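Local coordinates for NIF3-related protein (Bacillus cereus, PDB 2GX8) that is of unknown function but belongs to the NIF3 family, binds zinc at a conserved dimetal site and carries an additional domain thought to be regulatory, at residues K27-H32 with L380-H385; Y157-K162 with I232-Q237; K163-V168 with R227-I232; G202-Q207 with E221-V226. All coordinates share one frame; numbering follows the deposited sequence.

Contact 1: residues K27-H32 with L380-H385; sequences KIPNGH and LNVHIH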
loop_
_atom_site.group_PDB
_atom_site.type_symbol
_atom_site.label_atom_id
_atom_site.label_comp_id
_atom_site.label_asym_id
_atom_site.label_seq_id
_atom_site.Cartn_x
_atom_site.Cartn_y
_atom_site.Cartn_z
ATOM N N LYS C 27 36.507 35.268 16.852
ATOM C CA LYS C 27 36.681 33.818 16.806
ATOM C C LYS C 27 36.264 33.248 15.429
ATOM O O LYS C 27 35.257 33.689 14.844
ATOM C CB LYS C 27 35.799 33.190 17.899
ATOM C CG LYS C 27 35.559 31.686 17.773
ATOM C CD LYS C 27 34.390 31.265 18.629
ATOM C CE LYS C 27 34.121 29.793 18.493
ATOM N NZ LYS C 27 33.012 29.417 19.400
ATOM N N ILE C 28 37.039 32.284 14.918
ATOM C CA ILE C 28 36.678 31.577 13.688
ATOM C C ILE C 28 35.819 30.406 14.157
ATOM O O ILE C 28 36.287 29.545 14.912
ATOM C CB ILE C 28 37.895 31.060 12.891
ATOM C CG1 ILE C 28 38.844 32.207 12.526
ATOM C CG2 ILE C 28 37.440 30.353 11.630
ATOM C CD1 ILE C 28 40.065 31.768 11.729
ATOM N N PRO C 29 34.552 30.382 13.729
ATOM C CA PRO C 29 33.609 29.367 14.162
ATOM C C PRO C 29 33.711 28.101 13.353
ATOM O O PRO C 29 34.366 28.082 12.315
ATOM C CB PRO C 29 32.269 30.009 13.835
ATOM C CG PRO C 29 32.550 30.759 12.599
ATOM C CD PRO C 29 33.931 31.331 12.789
ATOM N N ASN C 30 33.063 27.050 13.834
ATOM C CA ASN C 30 33.006 25.829 13.074
ATOM C C ASN C 30 31.668 25.798 12.333
ATOM O O ASN C 30 30.831 26.675 12.534
ATOM C CB ASN C 30 33.282 24.592 13.946
ATOM C CG ASN C 30 32.170 24.281 14.921
ATOM O OD1 ASN C 30 31.034 24.696 14.751
ATOM N ND2 ASN C 30 32.491 23.505 15.933
ATOM N N GLY C 31 31.465 24.817 11.468
ATOM C CA GLY C 31 30.216 24.729 10.715
ATOM C C GLY C 31 28.972 24.643 11.584
ATOM O O GLY C 31 27.958 25.290 11.275
ATOM N N HIS C 32 29.067 23.888 12.687
ATOM C CA HIS C 32 27.936 23.656 13.592
ATOM C C HIS C 32 27.344 24.911 14.181
ATOM O O HIS C 32 26.127 25.021 14.325
ATOM C CB HIS C 32 28.314 22.747 14.749
ATOM C CG HIS C 32 28.606 21.339 14.354
ATOM N ND1 HIS C 32 27.698 20.558 13.676
ATOM C CD2 HIS C 32 29.666 20.542 14.627
ATOM C CE1 HIS C 32 28.213 19.353 13.494
ATOM N NE2 HIS C 32 29.400 19.314 14.072
ATOM N N LEU C 380 31.669 36.642 15.387
ATOM C CA LEU C 380 32.258 35.590 14.548
ATOM C C LEU C 380 32.948 36.102 13.308
ATOM O O LEU C 380 32.454 36.990 12.615
ATOM C CB LEU C 380 31.212 34.546 14.158
ATOM C CG LEU C 380 30.708 33.716 15.329
ATOM C CD1 LEU C 380 29.706 32.691 14.856
ATOM C CD2 LEU C 380 31.887 33.044 16.025
ATOM N N ASN C 381 34.094 35.510 13.026
ATOM C CA ASN C 381 34.905 35.918 11.905
ATOM C C ASN C 381 34.576 35.078 10.665
ATOM O O ASN C 381 35.350 34.199 10.271
ATOM C CB ASN C 381 36.382 35.811 12.294
ATOM C CG ASN C 381 37.310 36.427 11.268
ATOM O OD1 ASN C 381 36.884 36.826 10.187
ATOM N ND2 ASN C 381 38.593 36.513 11.610
ATOM N N VAL C 382 33.408 35.357 10.078
ATOM C CA VAL C 382 32.934 34.669 8.873
ATOM C C VAL C 382 32.382 35.679 7.880
ATOM O O VAL C 382 31.650 36.592 8.253
ATOM C CB VAL C 382 31.750 33.681 9.116
ATOM C CG1 VAL C 382 31.689 32.682 7.975
ATOM C CG2 VAL C 382 31.888 32.917 10.386
ATOM N N HIS C 383 32.714 35.480 6.612
ATOM C CA HIS C 383 32.221 36.304 5.531
ATOM C C HIS C 383 31.164 35.447 4.803
ATOM O O HIS C 383 31.463 34.348 4.358
ATOM C CB HIS C 383 33.386 36.638 4.596
ATOM C CG HIS C 383 33.107 37.743 3.617
ATOM N ND1 HIS C 383 31.962 37.794 2.842
ATOM C CD2 HIS C 383 33.864 38.801 3.233
ATOM C CE1 HIS C 383 32.008 38.854 2.053
ATOM N NE2 HIS C 383 33.157 39.477 2.263
ATOM N N ILE C 384 29.928 35.920 4.697
ATOM C CA ILE C 384 28.893 35.157 3.987
ATOM C C ILE C 384 28.794 35.707 2.561
ATOM O O ILE C 384 28.913 36.918 2.357
ATOM C CB ILE C 384 27.501 35.251 4.700
ATOM C CG1 ILE C 384 27.618 35.051 6.225
ATOM C CG2 ILE C 384 26.465 34.343 4.061
ATOM C CD1 ILE C 384 28.203 33.744 6.681
ATOM N N HIS C 385 28.589 34.839 1.569
ATOM C CA HIS C 385 28.494 35.307 0.193
ATOM C C HIS C 385 27.204 34.853 -0.465
ATOM O O HIS C 385 26.669 33.799 -0.136
ATOM C CB HIS C 385 29.659 34.800 -0.643
ATOM C CG HIS C 385 31.004 35.017 -0.029
ATOM N ND1 HIS C 385 31.792 36.115 -0.315
ATOM C CD2 HIS C 385 31.719 34.257 0.836
ATOM C CE1 HIS C 385 32.929 36.022 0.350
ATOM N NE2 HIS C 385 32.907 34.909 1.063
#
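Leu-380 spreads its two methyl groups against the ring of Pro-29, CD1 and CD2 each lying 3.8 Å from Pro-29 CB. With CG turned away from the carbonyl carbon (chi1 -67°), the leucine carries CD2 back over the opposing backbone, 3.6 Å from Lys-27 O. The aliphatic part of Lys-27 runs alongside, its CD 4.0 Å from Leu-380 CD2. This lysine chain is extended throughout, with CG anti to the backbone N (chi1 165°), and its NZ reaches past the leucine to a salt bridge with Glu-33. One backbone hydrogen bond ties the segments, from Asn-381 N to Lys-27 O at 2.8 Å, and Asn-381 CB touches the same oxygen at 3.5 Å. Asn-381 is the centre of an inverse gamma turn that leads into strand 383-386, at one end of the five-stranded mixed sheet as counted within the chain. Residues 27-29 lead instead into helix 31-38, N-capped by Asn-30, whose OD1 accepts from Glu-33 N. Val-382 packs on Ile-34 of that helix and on Val-67 of the neighbouring strand. Leu-380 touches the same helix at Leu-37.

Contact 2: residues Y157-K162 with I232-Q237; sequences YAEEMK and IPASLQ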
loop_
_atom_site.group_PDB
_atom_site.type_symbol
_atom_site.label_atom_id
_atom_site.label_comp_id
_atom_site.label_asym_id
_atom_site.label_seq_id
_atom_site.Cartn_x
_atom_site.Cartn_y
_atom_site.Cartn_z
ATOM N N TYR C 157 1.846 25.306 8.878
ATOM C CA TYR C 157 2.326 25.142 10.233
ATOM C C TYR C 157 1.771 26.194 11.202
ATOM O O TYR C 157 1.712 27.376 10.882
ATOM C CB TYR C 157 3.867 25.156 10.225
ATOM C CG TYR C 157 4.493 24.935 11.580
ATOM C CD1 TYR C 157 4.692 23.644 12.075
ATOM C CD2 TYR C 157 4.874 26.019 12.376
ATOM C CE1 TYR C 157 5.256 23.446 13.330
ATOM C CE2 TYR C 157 5.437 25.828 13.634
ATOM C CZ TYR C 157 5.629 24.544 14.098
ATOM O OH TYR C 157 6.180 24.359 15.346
ATOM N N ALA C 158 1.355 25.731 12.378
ATOM C CA ALA C 158 0.898 26.580 13.492
ATOM C C ALA C 158 1.417 25.902 14.748
ATOM O O ALA C 158 1.017 24.778 15.073
ATOM C CB ALA C 158 -0.604 26.688 13.535
ATOM N N GLU C 159 2.326 26.580 15.438
ATOM C CA GLU C 159 2.966 26.044 16.626
ATOM C C GLU C 159 1.919 25.704 17.695
ATOM O O GLU C 159 0.961 26.460 17.876
ATOM C CB GLU C 159 3.912 27.119 17.175
ATOM C CG GLU C 159 4.828 26.683 18.302
ATOM C CD GLU C 159 6.238 26.404 17.864
ATOM O OE1 GLU C 159 6.920 27.351 17.408
ATOM O OE2 GLU C 159 6.683 25.254 18.022
ATOM N N GLU C 160 2.059 24.553 18.358
ATOM C CA GLU C 160 1.173 24.207 19.485
ATOM C C GLU C 160 1.570 25.116 20.655
ATOM O O GLU C 160 2.766 25.352 20.886
ATOM C CB GLU C 160 1.330 22.740 19.914
ATOM C CG GLU C 160 0.881 21.701 18.890
ATOM C CD GLU C 160 1.191 20.257 19.325
ATOM O OE1 GLU C 160 1.382 20.010 20.536
ATOM O OE2 GLU C 160 1.252 19.362 18.448
ATOM N N MET C 161 0.577 25.645 21.366
ATOM C CA MET C 161 0.842 26.537 22.504
ATOM C C MET C 161 0.645 25.816 23.826
ATOM O O MET C 161 -0.183 24.904 23.942
ATOM C CB MET C 161 -0.050 27.790 22.477
ATOM C CG MET C 161 0.080 28.729 21.252
ATOM S SD MET C 161 1.583 29.714 21.082
ATOM C CE MET C 161 2.525 28.605 20.107
ATOM N N LYS C 162 1.421 26.240 24.814
ATOM C CA LYS C 162 1.398 25.654 26.142
ATOM C C LYS C 162 1.286 26.726 27.185
ATOM O O LYS C 162 1.815 27.815 27.006
ATOM C CB LYS C 162 2.704 24.913 26.419
ATOM C CG LYS C 162 3.072 23.872 25.377
ATOM C CD LYS C 162 1.887 22.956 25.188
ATOM C CE LYS C 162 2.033 22.096 23.994
ATOM N NZ LYS C 162 2.970 21.029 24.317
ATOM N N ILE C 232 3.487 29.847 26.152
ATOM C CA ILE C 232 4.683 29.594 25.345
ATOM C C ILE C 232 4.399 28.772 24.102
ATOM O O ILE C 232 3.421 28.017 24.071
ATOM C CB ILE C 232 5.825 28.818 26.096
ATOM C CG1 ILE C 232 5.357 27.439 26.551
ATOM C CG2 ILE C 232 6.418 29.626 27.218
ATOM C CD1 ILE C 232 6.492 26.544 26.991
ATOM N N PRO C 233 5.228 28.963 23.056
ATOM C CA PRO C 233 5.188 28.076 21.904
ATOM C C PRO C 233 5.993 26.839 22.288
ATOM O O PRO C 233 7.039 26.972 22.926
ATOM C CB PRO C 233 5.897 28.876 20.794
ATOM C CG PRO C 233 6.696 29.919 21.472
ATOM C CD PRO C 233 6.199 30.065 22.893
ATOM N N ALA C 234 5.508 25.659 21.920
ATOM C CA ALA C 234 6.177 24.401 22.234
ATOM C C ALA C 234 7.706 24.368 21.990
ATOM O O ALA C 234 8.446 23.772 22.766
ATOM C CB ALA C 234 5.486 23.251 21.502
ATOM N N SER C 235 8.171 25.018 20.922
ATOM C CA SER C 235 9.597 25.053 20.597
ATOM C C SER C 235 10.439 25.780 21.661
ATOM O O SER C 235 11.638 25.498 21.808
ATOM C CB SER C 235 9.829 25.701 19.235
ATOM O OG SER C 235 9.658 27.105 19.301
ATOM N N LEU C 236 9.833 26.715 22.395
ATOM C CA LEU C 236 10.567 27.429 23.443
ATOM C C LEU C 236 10.513 26.752 24.809
ATOM O O LEU C 236 11.125 27.245 25.753
ATOM C CB LEU C 236 10.092 28.885 23.591
ATOM C CG LEU C 236 10.434 29.966 22.561
ATOM C CD1 LEU C 236 9.902 31.321 23.038
ATOM C CD2 LEU C 236 11.944 30.058 22.295
ATOM N N GLN C 237 9.799 25.630 24.914
ATOM C CA GLN C 237 9.645 24.938 26.201
ATOM C C GLN C 237 10.977 24.667 26.943
ATOM O O GLN C 237 11.187 25.129 28.075
ATOM C CB GLN C 237 8.794 23.650 26.071
ATOM C CG GLN C 237 8.430 23.021 27.445
ATOM C CD GLN C 237 7.578 21.762 27.371
ATOM O OE1 GLN C 237 7.786 20.837 28.151
ATOM N NE2 GLN C 237 6.611 21.724 26.455
#
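An antiparallel ladder between strands 150-168 and 221-233 frays here, where the second strand gives way to the turn that leads into helix 237-247. Lys-162 and Ile-232 form a hydrogen-bonded pair, Lys-162 N to Ile-232 O and Ile-232 N to Lys-162 O, both 2.8 Å. Met-161 and Pro-233 follow as a non-hydrogen-bonded pair, and Ala-234 N adds a last rung to Glu-160 O at 2.9 Å. Past that point the chain turns, with Leu-236 N bonded to Pro-233 O. On one face, Lys-162 CB rests 3.7 Å from Ile-232 CG1; the lysine chain then bends at chi2 and chi4, and its NZ makes a salt bridge to Asp-261 of the second subunit. On the other face, Met-161 folds back at chi2 (-71°) and presses its terminal methyl CE on Pro-233, tightly, at 3.3 Å from CA. Pro-233 CB is also met by Glu-159 CG at 3.5 Å. Glu-159 spans the start of the turn: its CG is anti to the backbone N (chi1 -171°), which sends the carboxylate across Pro-233 to Ser-235. The bond there is bent. Ser-235 N approaches Glu-159 OE2 from above the carboxylate plane at 3.3 Å, with an N-H...O angle of 137°, while Ser-235 OG lies 3.3 Å from Glu-159 OE1.

Contact 3: residues K163-V168 with R227-I232; sequences KVVVFV and RIETII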
loop_
_atom_site.group_PDB
_atom_site.type_symbol
_atom_site.label_atom_id
_atom_site.label_comp_id
_atom_site.label_asym_id
_atom_site.label_seq_id
_atom_site.Cartn_x
_atom_site.Cartn_y
_atom_site.Cartn_z
ATOM N N LYS C 163 0.584 26.418 28.265
ATOM C CA LYS C 163 0.520 27.310 29.393
ATOM C C LYS C 163 1.470 26.739 30.463
ATOM O O LYS C 163 1.344 25.593 30.904
ATOM C CB LYS C 163 -0.890 27.383 29.946
ATOM C CG LYS C 163 -1.175 28.646 30.775
ATOM C CD LYS C 163 -1.124 29.871 29.888
ATOM C CE LYS C 163 -1.501 31.117 30.683
ATOM N NZ LYS C 163 -1.245 32.410 30.015
ATOM N N VAL C 164 2.470 27.518 30.843
ATOM C CA VAL C 164 3.328 27.079 31.925
ATOM C C VAL C 164 2.825 27.749 33.187
ATOM O O VAL C 164 2.695 28.973 33.234
ATOM C CB VAL C 164 4.774 27.504 31.727
ATOM C CG1 VAL C 164 5.637 27.027 32.918
ATOM C CG2 VAL C 164 5.306 26.954 30.451
ATOM N N VAL C 165 2.538 26.946 34.208
ATOM C CA VAL C 165 2.126 27.478 35.501
ATOM C C VAL C 165 3.240 27.072 36.463
ATOM O O VAL C 165 3.572 25.897 36.552
ATOM C CB VAL C 165 0.788 26.876 35.944
ATOM C CG1 VAL C 165 0.411 27.347 37.355
ATOM C CG2 VAL C 165 -0.301 27.231 34.939
ATOM N N VAL C 166 3.850 28.030 37.151
ATOM C CA VAL C 166 4.918 27.713 38.106
ATOM C C VAL C 166 4.545 28.304 39.492
ATOM O O VAL C 166 3.847 29.325 39.590
ATOM C CB VAL C 166 6.301 28.155 37.557
ATOM C CG1 VAL C 166 6.400 29.696 37.467
ATOM C CG2 VAL C 166 7.487 27.563 38.388
ATOM N N PHE C 167 4.960 27.638 40.562
ATOM C CA PHE C 167 4.642 28.077 41.944
ATOM C C PHE C 167 5.925 28.537 42.598
ATOM O O PHE C 167 6.888 27.777 42.652
ATOM C CB PHE C 167 3.981 26.918 42.699
ATOM C CG PHE C 167 2.756 26.397 42.000
ATOM C CD1 PHE C 167 2.860 25.422 41.019
ATOM C CD2 PHE C 167 1.516 26.937 42.264
ATOM C CE1 PHE C 167 1.722 24.955 40.334
ATOM C CE2 PHE C 167 0.400 26.481 41.593
ATOM C CZ PHE C 167 0.505 25.506 40.623
ATOM N N VAL C 168 5.946 29.788 43.067
ATOM C CA VAL C 168 7.173 30.411 43.564
ATOM C C VAL C 168 6.907 31.225 44.825
ATOM O O VAL C 168 5.877 31.885 44.918
ATOM C CB VAL C 168 7.747 31.446 42.528
ATOM C CG1 VAL C 168 9.191 31.822 42.858
ATOM C CG2 VAL C 168 7.712 30.933 41.107
ATOM N N ARG C 227 1.238 31.799 42.161
ATOM C CA ARG C 227 0.950 30.941 41.034
ATOM C C ARG C 227 1.137 31.821 39.819
ATOM O O ARG C 227 0.306 32.695 39.533
ATOM C CB ARG C 227 -0.502 30.455 41.095
ATOM C CG ARG C 227 -0.767 29.207 40.311
ATOM C CD ARG C 227 -2.268 28.876 40.083
ATOM N NE ARG C 227 -2.708 29.251 38.738
ATOM C CZ ARG C 227 -3.048 28.404 37.771
ATOM N NH1 ARG C 227 -3.056 27.093 37.951
ATOM N NH2 ARG C 227 -3.413 28.879 36.610
ATOM N N ILE C 228 2.243 31.604 39.118
ATOM C CA ILE C 228 2.572 32.378 37.937
ATOM C C ILE C 228 2.277 31.567 36.695
ATOM O O ILE C 228 2.743 30.446 36.552
ATOM C CB ILE C 228 4.082 32.769 37.900
ATOM C CG1 ILE C 228 4.502 33.490 39.199
ATOM C CG2 ILE C 228 4.405 33.628 36.646
ATOM C CD1 ILE C 228 6.010 33.733 39.331
ATOM N N GLU C 229 1.504 32.139 35.791
ATOM C CA GLU C 229 1.233 31.461 34.537
ATOM C C GLU C 229 1.658 32.324 33.366
ATOM O O GLU C 229 1.640 33.565 33.446
ATOM C CB GLU C 229 -0.220 31.036 34.419
ATOM C CG GLU C 229 -1.200 32.140 34.333
ATOM C CD GLU C 229 -2.595 31.634 34.081
ATOM O OE1 GLU C 229 -3.035 30.702 34.774
ATOM O OE2 GLU C 229 -3.269 32.178 33.191
ATOM N N THR C 230 2.068 31.664 32.291
ATOM C CA THR C 230 2.517 32.359 31.096
ATOM C C THR C 230 2.394 31.394 29.924
ATOM O O THR C 230 2.496 30.166 30.095
ATOM C CB THR C 230 3.960 32.889 31.243
ATOM O OG1 THR C 230 4.189 33.935 30.294
ATOM C CG2 THR C 230 4.980 31.809 31.059
ATOM N N ILE C 231 2.136 31.948 28.748
ATOM C CA ILE C 231 1.959 31.161 27.546
ATOM C C ILE C 231 3.296 31.000 26.782
ATOM O O ILE C 231 4.157 31.880 26.803
ATOM C CB ILE C 231 0.804 31.792 26.669
ATOM C CG1 ILE C 231 0.356 30.864 25.521
ATOM C CG2 ILE C 231 1.174 33.199 26.177
ATOM C CD1 ILE C 231 -0.863 31.373 24.748
ATOM N N ILE C 232 3.487 29.847 26.152
ATOM C CA ILE C 232 4.683 29.594 25.345
ATOM C C ILE C 232 4.399 28.772 24.102
ATOM O O ILE C 232 3.421 28.017 24.071
ATOM C CB ILE C 232 5.825 28.818 26.096
ATOM C CG1 ILE C 232 5.357 27.439 26.551
ATOM C CG2 ILE C 232 6.418 29.626 27.218
ATOM C CD1 ILE C 232 6.492 26.544 26.991
#
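Paired antiparallel, segments 163-168 and 227-232 form the middle of the sheet in a ferredoxin-like (beta-alpha-beta-beta-alpha-beta) domain, with strands 255-260 and 194-206 flanking them. Backbone bonds come in two reciprocal sets: Val-164 with Thr-230, and Val-166 with Ile-228, where Val-166 N to Ile-228 O is 2.7 Å. Between these lies the close non-hydrogen-bonded pair Val-165 and Glu-229, with Val-164 O 3.2 Å from Glu-229 CA in a CA-H...O contact.

Apolar contacts dominate the face covered by helix 237-247. Val-164 CG2 meets Ile-232 CD1 at 3.7 Å, Val-166 CG1 lies beside Ile-228 CB, and Val-168 CG2 reaches Ile-228 CD1 at 3.7 Å.

The charged side chains lie on the opposite face, among Val-165, Phe-167 and Ile-231, where two other subunits meet it. Glu-229 lies between Arg-227 and Lys-163: its OE1 takes a weak, bent bond from Arg-227 NH2 at 2.6 Å, while its OE2 makes a long ion pair with Lys-163 NZ (3.8 Å). The same OE1 bridges to Arg-227 of the third subunit, and Arg-227 NH1 to Glu-229 of the second. A bend at chi3 (101°) folds the Arg-227 guanidinium back over Val-165, whose CG1 touches one of its faces 3.5 Å from NH1.

Contact 4: residues G202-Q207 with E221-V226; sequences GTFVPQ and ERVEEV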
loop_
_atom_site.group_PDB
_atom_site.type_symbol
_atom_site.label_atom_id
_atom_site.label_comp_id
_atom_site.label_asym_id
_atom_site.label_seq_id
_atom_site.Cartn_x
_atom_site.Cartn_y
_atom_site.Cartn_z
ATOM N N GLY C 202 -0.074 26.696 49.196
ATOM C CA GLY C 202 0.295 25.351 48.765
ATOM C C GLY C 202 0.482 24.460 49.982
ATOM O O GLY C 202 0.952 24.914 51.031
ATOM N N THR C 203 0.091 23.198 49.871
ATOM C CA THR C 203 0.272 22.278 50.991
ATOM C C THR C 203 1.219 21.161 50.551
ATOM O O THR C 203 1.378 20.931 49.376
ATOM C CB THR C 203 -1.080 21.672 51.522
ATOM O OG1 THR C 203 -1.742 20.957 50.476
ATOM C CG2 THR C 203 -2.021 22.751 52.081
ATOM N N PHE C 204 1.888 20.511 51.489
ATOM C CA PHE C 204 2.754 19.396 51.148
ATOM C C PHE C 204 3.045 18.590 52.394
ATOM O O PHE C 204 2.945 19.104 53.507
ATOM C CB PHE C 204 4.030 19.856 50.414
ATOM C CG PHE C 204 4.930 20.780 51.216
ATOM C CD1 PHE C 204 6.010 20.274 51.939
ATOM C CD2 PHE C 204 4.729 22.157 51.213
ATOM C CE1 PHE C 204 6.864 21.119 52.649
ATOM C CE2 PHE C 204 5.553 22.999 51.932
ATOM C CZ PHE C 204 6.630 22.488 52.657
ATOM N N VAL C 205 3.344 17.310 52.216
ATOM C CA VAL C 205 3.730 16.424 53.319
ATOM C C VAL C 205 5.045 15.758 52.900
ATOM O O VAL C 205 5.024 14.769 52.166
ATOM C CB VAL C 205 2.651 15.343 53.615
ATOM C CG1 VAL C 205 3.146 14.299 54.584
ATOM C CG2 VAL C 205 1.387 15.958 54.147
ATOM N N PRO C 206 6.200 16.302 53.357
ATOM C CA PRO C 206 7.529 15.777 53.018
ATOM C C PRO C 206 7.630 14.313 53.382
ATOM O O PRO C 206 7.106 13.907 54.418
ATOM C CB PRO C 206 8.477 16.615 53.883
ATOM C CG PRO C 206 7.629 17.204 54.942
ATOM C CD PRO C 206 6.306 17.448 54.270
ATOM N N GLN C 207 8.287 13.524 52.536
ATOM C CA GLN C 207 8.357 12.077 52.761
ATOM C C GLN C 207 9.739 11.559 53.131
ATOM O O GLN C 207 10.720 12.302 53.064
ATOM C CB GLN C 207 7.795 11.322 51.541
ATOM C CG GLN C 207 6.274 11.424 51.379
ATOM C CD GLN C 207 5.513 10.625 52.429
ATOM O OE1 GLN C 207 4.460 11.057 52.909
ATOM N NE2 GLN C 207 6.055 9.459 52.802
ATOM N N GLU C 221 2.535 20.389 55.890
ATOM C CA GLU C 221 3.025 21.753 55.904
ATOM C C GLU C 221 2.142 22.620 55.031
ATOM O O GLU C 221 1.383 22.116 54.218
ATOM C CB GLU C 221 4.448 21.806 55.386
ATOM C CG GLU C 221 5.366 20.689 55.877
ATOM C CD GLU C 221 5.661 20.700 57.358
ATOM O OE1 GLU C 221 5.085 21.528 58.104
ATOM O OE2 GLU C 221 6.484 19.855 57.793
ATOM N N ARG C 222 2.265 23.931 55.182
ATOM C CA ARG C 222 1.446 24.885 54.425
ATOM C C ARG C 222 2.242 26.160 54.168
ATOM O O ARG C 222 2.858 26.715 55.090
ATOM C CB ARG C 222 0.180 25.177 55.221
ATOM C CG ARG C 222 -0.605 26.424 54.834
ATOM C CD ARG C 222 -2.000 26.471 55.526
ATOM N NE ARG C 222 -2.893 25.385 55.097
ATOM C CZ ARG C 222 -3.058 24.228 55.745
ATOM N NH1 ARG C 222 -2.399 23.969 56.870
ATOM N NH2 ARG C 222 -3.892 23.319 55.262
ATOM N N VAL C 223 2.243 26.627 52.920
ATOM C CA VAL C 223 3.056 27.790 52.562
ATOM C C VAL C 223 2.330 28.755 51.642
ATOM O O VAL C 223 1.732 28.316 50.671
ATOM C CB VAL C 223 4.360 27.298 51.879
ATOM C CG1 VAL C 223 5.022 28.374 51.054
ATOM C CG2 VAL C 223 5.347 26.761 52.902
ATOM N N GLU C 224 2.339 30.055 51.950
ATOM C CA GLU C 224 1.760 31.061 51.039
ATOM C C GLU C 224 2.673 31.113 49.803
ATOM O O GLU C 224 3.885 31.080 49.919
ATOM C CB GLU C 224 1.635 32.433 51.697
ATOM C CG GLU C 224 0.677 32.489 52.895
ATOM C CD GLU C 224 0.880 33.752 53.774
ATOM O OE1 GLU C 224 1.912 34.461 53.608
ATOM O OE2 GLU C 224 0.018 34.033 54.656
ATOM N N GLU C 225 2.083 31.166 48.620
ATOM C CA GLU C 225 2.830 31.093 47.374
ATOM C C GLU C 225 2.182 31.882 46.257
ATOM O O GLU C 225 1.016 32.265 46.333
ATOM C CB GLU C 225 2.836 29.647 46.879
ATOM C CG GLU C 225 3.863 28.733 47.450
ATOM C CD GLU C 225 3.850 27.388 46.739
ATOM O OE1 GLU C 225 2.773 26.788 46.650
ATOM O OE2 GLU C 225 4.924 26.919 46.294
ATOM N N VAL C 226 2.932 32.051 45.177
ATOM C CA VAL C 226 2.463 32.757 43.996
ATOM C C VAL C 226 2.377 31.767 42.844
ATOM O O VAL C 226 3.297 30.981 42.610
ATOM C CB VAL C 226 3.398 33.963 43.665
ATOM C CG1 VAL C 226 2.972 34.669 42.408
ATOM C CG2 VAL C 226 3.365 34.923 44.776
#
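Glu-221, Phe-204 and Gly-202 carry most of this antiparallel ladder, in which strand 194-206 pairs with the start of strand 221-233 far out on the ferredoxin-like domain. Glu-221 and Phe-204 make the outermost hydrogen-bonded pair. Glu-221 N donates to Phe-204 O at 2.7 Å; the return bond, Phe-204 N to Glu-221 O, is slacker at 3.2 Å, its donor standing above the carbonyl plane. Their side chains share one face of the sheet. Phe-204 has CG between its backbone N and carbonyl carbon (chi1 62°), which swings the ring across to the partner strand and beneath the aliphatic part of Glu-221. The glutamate CB sits over the ring face, 3.7 Å from the centroid and 17° off the normal, a CH-pi contact, while its CG reaches Pro-206 CD at 3.7 Å. At the ring edge, Val-223 CG2 lies in plane, 3.9 Å from Phe-204 CE2. The ring of Tyr-191 of the second subunit also meets that of Phe-204, the planes at about 80°.

Gly-202 exchanges bonds with Val-223, of which Gly-202 N to Val-223 O is 2.8 Å and nearly straight. On the other face, Thr-203 and Arg-222 run side by side, Thr-203 CG2 approaching the guanidinium obliquely; Arg-222 NH2 bridges to Glu-174 of the second subunit, and Thr-203 OG1 bonds to Thr-195 of that subunit. Gly-202, Thr-203, Val-205 and Pro-206 also pair with a strand of the second subunit, continuing the sheet across the interface. Beside the glycine backbone, the extended Glu-225 chain brings OE1 to 3.6 Å from Gly-202 CA.

Overall arrangement
From the N terminus, contact 1 closes the longest loop, bringing residues 27-32 against 380-385 near the C terminus and joining the lead-in to helix 31-38 to the lead-in to strand 383-386. Contacts 2, 3 and 4 all fall within that loop and, one inside another, close successively shorter ones, with no crossings. Strand 221-233 is common to them: it pairs with strand 150-168 in contacts 2 and 3, which share Ile-232, and with strand 194-206 in contact 4. Contact 3 adjoins contact 4 through a probable Val-168 N to Val-226 O bond. Contacts 1 and 4 lie far apart, their centres about 51 Å from each other, at different parts of the elongated chain.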